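Local structure of glycoside hydrolase (Streptococcus pneumoniae serotype 4, 6ORH) at residues 53-59 / 298-304; 61-65 / 115-119. The protein probably hydrolyses alpha-L-fucosidic linkages in host-derived glycans as a family 29 glycoside hydrolase. The protein carries 2 engineered substitutions. One frame throughout, in Å; residues are numbered along the deposited sequence. Where two conformers were deposited one is given.

Contact 1: 53-59 / 298-304; sequences QLDAREW and PNQAGLF. With EDO (1,2-ethanediol), chain J; EDO (1,2-ethanediol), chain H.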
# COMPACT_ATOMS: atom_id res chain seq x y z
N GLN A 53 16.91 -1.54 39.11
CA GLN A 53 15.73 -2.38 39.24
C GLN A 53 15.61 -3.36 38.07
O GLN A 53 14.54 -3.98 37.91
CB GLN A 53 14.47 -1.52 39.29
CG GLN A 53 14.34 -0.75 40.61
CD GLN A 53 13.34 0.37 40.45
OE1 GLN A 53 12.13 0.17 40.56
NE2 GLN A 53 13.82 1.56 40.16
N LEU A 54 16.68 -3.55 37.29
CA LEU A 54 16.55 -4.33 36.06
C LEU A 54 16.11 -5.76 36.34
O LEU A 54 16.64 -6.45 37.20
CB LEU A 54 17.87 -4.29 35.29
CG LEU A 54 17.83 -4.85 33.86
CD1 LEU A 54 18.87 -4.12 33.02
CD2 LEU A 54 18.15 -6.36 33.84
N ASP A 55 15.12 -6.21 35.56
CA ASP A 55 14.58 -7.55 35.73
C ASP A 55 14.40 -8.17 34.34
O ASP A 55 13.35 -7.97 33.70
CB ASP A 55 13.29 -7.50 36.55
CG ASP A 55 12.82 -8.89 36.92
OD1 ASP A 55 13.29 -9.85 36.31
OD2 ASP A 55 12.03 -9.02 37.91
N ALA A 56 15.47 -8.84 33.86
CA ALA A 56 15.45 -9.43 32.52
C ALA A 56 14.39 -10.53 32.41
O ALA A 56 13.87 -10.77 31.30
CB ALA A 56 16.82 -9.97 32.14
N ARG A 57 14.11 -11.22 33.52
CA ARG A 57 13.08 -12.25 33.47
C ARG A 57 11.71 -11.62 33.16
O ARG A 57 10.91 -12.25 32.47
CB ARG A 57 13.07 -13.10 34.75
CG ARG A 57 12.14 -14.31 34.65
CD ARG A 57 12.13 -15.08 35.98
NE ARG A 57 11.33 -16.30 35.88
CZ ARG A 57 10.00 -16.39 36.01
NH1 ARG A 57 9.28 -15.32 36.26
NH2 ARG A 57 9.41 -17.58 35.89
N GLU A 58 11.45 -10.40 33.66
CA GLU A 58 10.19 -9.73 33.35
C GLU A 58 10.13 -9.35 31.88
O GLU A 58 9.06 -9.39 31.29
CB GLU A 58 9.97 -8.48 34.21
CG GLU A 58 9.51 -8.87 35.61
CD GLU A 58 8.17 -9.58 35.55
OE1 GLU A 58 7.16 -8.87 35.32
OE2 GLU A 58 8.14 -10.83 35.71
N TRP A 59 11.29 -9.00 31.28
CA TRP A 59 11.27 -8.70 29.85
C TRP A 59 10.83 -9.95 29.11
O TRP A 59 9.93 -9.92 28.27
CB TRP A 59 12.65 -8.28 29.33
CG TRP A 59 13.31 -7.11 30.00
CD1 TRP A 59 12.80 -6.25 30.93
CD2 TRP A 59 14.66 -6.70 29.75
NE1 TRP A 59 13.76 -5.32 31.27
CE2 TRP A 59 14.91 -5.58 30.56
CE3 TRP A 59 15.69 -7.17 28.90
CZ2 TRP A 59 16.15 -4.93 30.55
CZ3 TRP A 59 16.91 -6.51 28.88
CH2 TRP A 59 17.15 -5.42 29.72
N PRO A 298 13.60 -0.97 27.33
CA PRO A 298 13.53 -0.78 28.78
C PRO A 298 13.95 0.64 29.16
O PRO A 298 14.76 1.29 28.48
CB PRO A 298 14.59 -1.78 29.28
CG PRO A 298 14.64 -2.84 28.20
CD PRO A 298 14.54 -2.02 26.92
N ASN A 299 13.41 1.09 30.31
CA ASN A 299 13.60 2.43 30.84
C ASN A 299 14.87 2.48 31.69
O ASN A 299 15.64 1.53 31.74
CB ASN A 299 12.35 2.90 31.59
CG ASN A 299 12.07 2.10 32.85
OD1 ASN A 299 12.95 1.42 33.37
ND2 ASN A 299 10.83 2.12 33.31
N GLN A 300 15.10 3.62 32.36
CA GLN A 300 16.33 3.81 33.09
C GLN A 300 16.38 2.96 34.36
O GLN A 300 17.45 2.74 34.92
CB GLN A 300 16.51 5.29 33.44
CG GLN A 300 16.81 6.17 32.24
CD GLN A 300 16.97 7.62 32.64
OE1 GLN A 300 16.75 7.99 33.80
NE2 GLN A 300 17.37 8.45 31.70
N ALA A 301 15.23 2.44 34.77
CA ALA A 301 15.20 1.50 35.88
C ALA A 301 15.57 0.09 35.42
O ALA A 301 15.81 -0.78 36.26
CB ALA A 301 13.82 1.50 36.52
N GLY A 302 15.56 -0.14 34.09
CA GLY A 302 15.76 -1.47 33.55
C GLY A 302 14.48 -2.30 33.42
O GLY A 302 14.57 -3.53 33.41
N LEU A 303 13.33 -1.60 33.26
CA LEU A 303 12.03 -2.26 33.17
C LEU A 303 11.32 -1.78 31.90
O LEU A 303 11.56 -0.66 31.46
CB LEU A 303 11.20 -1.95 34.42
CG LEU A 303 11.79 -2.49 35.73
CD1 LEU A 303 10.90 -2.06 36.90
CD2 LEU A 303 11.83 -4.03 35.72
N PHE A 304 10.45 -2.61 31.33
CA PHE A 304 9.62 -2.12 30.23
C PHE A 304 8.62 -1.12 30.82
O PHE A 304 8.16 -1.28 31.96
CB PHE A 304 8.80 -3.27 29.63
CG PHE A 304 9.56 -4.22 28.72
CD1 PHE A 304 10.75 -3.85 28.12
CD2 PHE A 304 9.03 -5.47 28.43
CE1 PHE A 304 11.43 -4.75 27.29
CE2 PHE A 304 9.68 -6.34 27.56
CZ PHE A 304 10.88 -5.98 27.00
C1 EDO J . 17.32 -6.66 40.22
O1 EDO J . 17.88 -5.60 39.50
C2 EDO J . 16.85 -6.10 41.48
O2 EDO J . 17.91 -5.35 42.02
C1 EDO H . 9.20 0.55 39.46
O1 EDO H . 10.38 1.15 38.88
C2 EDO H . 8.15 1.55 39.76
O2 EDO H . 8.62 2.68 40.48
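Trp-59 meets Pro-298, Gly-302 and Phe-304 with different parts of one indole, placed there with CG anti to the carbonyl carbon (chi1 -57°). Its five-membered ring and the Phe-304 ring form an offset stack, centroids 4.7 Å apart and planes inclined by 16°. On the same face Pro-298 CG makes a CH-pi contact, 3.8 Å from the centroid of the six-membered ring and 23° off its normal. Ala-56 CA and Asp-55 C lie over the rim of the opposite face.

Three contacts converge on Gly-302 O. Trp-59 NE1 donates to it over 2.9 Å, near the indole plane but from above the carbonyl plane. Asp-55 N adds a weak, long bond, and Leu-54 CA a CA-H...O contact at 3.4 Å. Separately, Gln-53 N bonds weakly to Ala-301 O.

Gln-53 NE2 lies 3.6 Å from Ala-301 CB, and Gln-53 OE1 accepts from an ethanediol, probably from the crystallisation liquor. Leu-303 CD2 meets Gln-53 O at 3.5 Å.

Gly-302 closes a type I turn begun at Asn-299, whose OD1 accepts from Leu-303 N (3.0 Å). The positive phi of Gly-302 and the closeness of Leu-54 CB leave no room for a side chain.

Asp-55 N-caps helix 56-65, while 298-304 lies in the loop between strand 292-295 and helix 306-322. Ile-27 of strand 23-27 touches Trp-59, Pro-298 and Phe-304; Leu-105 and Val-109 of helix 105-116 also pack on Trp-59.

Contact 2: 61-65 / 115-119; sequences RVLKE and EFDMD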
# COMPACT_ATOMS: atom_id res chain seq x y z
N ARG A 61 9.34 -12.75 30.28
CA ARG A 61 8.01 -13.26 30.63
C ARG A 61 6.93 -12.51 29.83
O ARG A 61 6.05 -13.13 29.24
CB ARG A 61 7.75 -13.13 32.14
CG ARG A 61 6.37 -13.67 32.53
CD ARG A 61 6.10 -13.47 34.02
NE ARG A 61 5.93 -12.07 34.40
CZ ARG A 61 4.80 -11.36 34.25
NH1 ARG A 61 3.71 -11.93 33.73
NH2 ARG A 61 4.77 -10.09 34.61
N VAL A 62 7.00 -11.18 29.81
CA VAL A 62 5.99 -10.38 29.14
C VAL A 62 6.03 -10.67 27.64
O VAL A 62 4.99 -10.87 27.02
CB VAL A 62 6.11 -8.89 29.46
CG1 VAL A 62 5.30 -8.04 28.49
CG2 VAL A 62 5.61 -8.63 30.89
N LEU A 63 7.24 -10.73 27.08
CA LEU A 63 7.31 -11.04 25.65
C LEU A 63 6.74 -12.43 25.33
O LEU A 63 6.05 -12.60 24.33
CB LEU A 63 8.76 -10.90 25.16
CG LEU A 63 9.31 -9.48 25.21
CD1 LEU A 63 10.81 -9.48 24.90
CD2 LEU A 63 8.53 -8.56 24.27
N LYS A 64 7.04 -13.43 26.18
CA LYS A 64 6.54 -14.78 25.96
C LYS A 64 5.02 -14.77 26.02
O LYS A 64 4.34 -15.32 25.15
CB LYS A 64 7.08 -15.74 27.03
CG LYS A 64 6.73 -17.20 26.82
CD LYS A 64 7.49 -17.86 25.68
CE LYS A 64 7.23 -19.35 25.59
NZ LYS A 64 8.06 -20.02 24.57
N GLU A 65 4.49 -14.11 27.07
CA GLU A 65 3.05 -14.12 27.31
C GLU A 65 2.31 -13.36 26.21
O GLU A 65 1.11 -13.61 26.02
CB GLU A 65 2.69 -13.54 28.68
CG GLU A 65 3.11 -14.46 29.83
CD GLU A 65 2.64 -13.90 31.17
OE1 GLU A 65 1.83 -12.92 31.18
OE2 GLU A 65 3.10 -14.44 32.21
N GLU A 115 14.72 -20.38 30.32
CA GLU A 115 13.59 -20.81 31.16
C GLU A 115 12.28 -20.80 30.37
O GLU A 115 11.47 -21.75 30.47
CB GLU A 115 13.50 -19.90 32.38
CG GLU A 115 12.35 -20.31 33.30
CD GLU A 115 12.05 -19.39 34.46
OE1 GLU A 115 12.79 -18.42 34.69
OE2 GLU A 115 11.07 -19.69 35.17
N PHE A 116 12.09 -19.77 29.54
CA PHE A 116 10.84 -19.56 28.82
C PHE A 116 10.87 -20.16 27.41
O PHE A 116 9.88 -20.02 26.68
CB PHE A 116 10.50 -18.07 28.79
CG PHE A 116 9.89 -17.57 30.07
CD1 PHE A 116 10.68 -17.15 31.13
CD2 PHE A 116 8.50 -17.53 30.22
CE1 PHE A 116 10.12 -16.71 32.32
CE2 PHE A 116 7.94 -17.06 31.40
CZ PHE A 116 8.75 -16.67 32.45
N ASP A 117 11.98 -20.82 27.03
CA ASP A 117 12.13 -21.32 25.67
C ASP A 117 11.84 -20.19 24.67
O ASP A 117 11.07 -20.33 23.73
CB ASP A 117 11.24 -22.53 25.38
CG ASP A 117 11.61 -23.25 24.10
OD1 ASP A 117 12.77 -23.09 23.64
OD2 ASP A 117 10.72 -23.93 23.52
N MET A 118 12.50 -19.05 24.91
CA MET A 118 12.45 -17.88 24.05
C MET A 118 13.72 -17.89 23.19
O MET A 118 14.82 -17.84 23.73
CB MET A 118 12.45 -16.59 24.88
CG MET A 118 12.53 -15.32 24.06
SD MET A 118 11.10 -14.94 23.09
CE MET A 118 9.97 -14.37 24.36
N ASP A 119 13.57 -18.04 21.87
CA ASP A 119 14.76 -18.00 21.02
C ASP A 119 15.46 -16.65 21.14
O ASP A 119 14.82 -15.63 21.44
CB ASP A 119 14.42 -18.30 19.57
CG ASP A 119 14.01 -19.76 19.36
OD1 ASP A 119 14.25 -20.62 20.22
OD2 ASP A 119 13.45 -20.02 18.31
O HOH W 1 8.18 -21.86 22.70
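A helix packed against the C-terminal end of another: 61-65, the last turn of helix 56-65, meets 115-119, where helix 105-116 gives way to strand 119-124 of the TIM-barrel-type catalytic domain. Phe-116 and Lys-64 carry most of the contact. Arg-61 CA lies over one face of the Phe-116 ring, 4.1 Å from its centroid and 22° off the normal, a CH-pi contact. The aliphatic start of Arg-61 runs alongside the ring, with CB 3.7 Å from Phe-116 CZ, before its guanidinium turns off to salt bridges with Glu-65 and Glu-58.

Lys-64 has two conformers. In the one described, CG is anti to the backbone N, and a bend at chi2 (72°) carries the chain across to the C-terminal end of helix 105-116. There Lys-64 NZ makes weak hydrogen bonds to Phe-116 O (2.8 Å) and Asp-117 O (3.1 Å). Both carbonyls sit at the Schellman motif that ends the helix, where Asp-117 takes positive phi (51°). Deeper in, Met-118 is folded at chi2 and chi3, and its CE touches Leu-63 CB at 3.8 Å, beside Leu-71 of strand 70-74.

A water bonded to Lys-64 NZ (2.6 Å) also donates weakly to Asp-117 OD2, while Asp-117 OD1 accepts from Asn-161. In this conformer the ammonium thus meets carbonyl oxygens at a helix C-terminus, where the dipole would probably favour its positive charge, and Asp-117 would add a water-mediated attraction.

How the contacts relate
Helix 56-65 is common to both contacts: its N-terminal part serves contact 1 and its C-terminal turn serves contact 2, the two centres lying 14 Å apart. Segments 61-65 and 115-119 both fall in the chain between 53-59 and 298-304. Direct links join them. Arg-57 NH2 of contact 1 makes a salt bridge of 2.8 Å with Glu-115 OE2 of contact 2 and packs 3.6 Å from Phe-116 CZ; Phe-304 CE2 reaches Leu-63 CG at 3.9 Å. Neither contact lies at the glycan pocket, although the Pro-298 side chain in contact 1 is about 12 Å from a bound alpha-L-fucopyranose. They belong to the helices and connecting loops around the barrel.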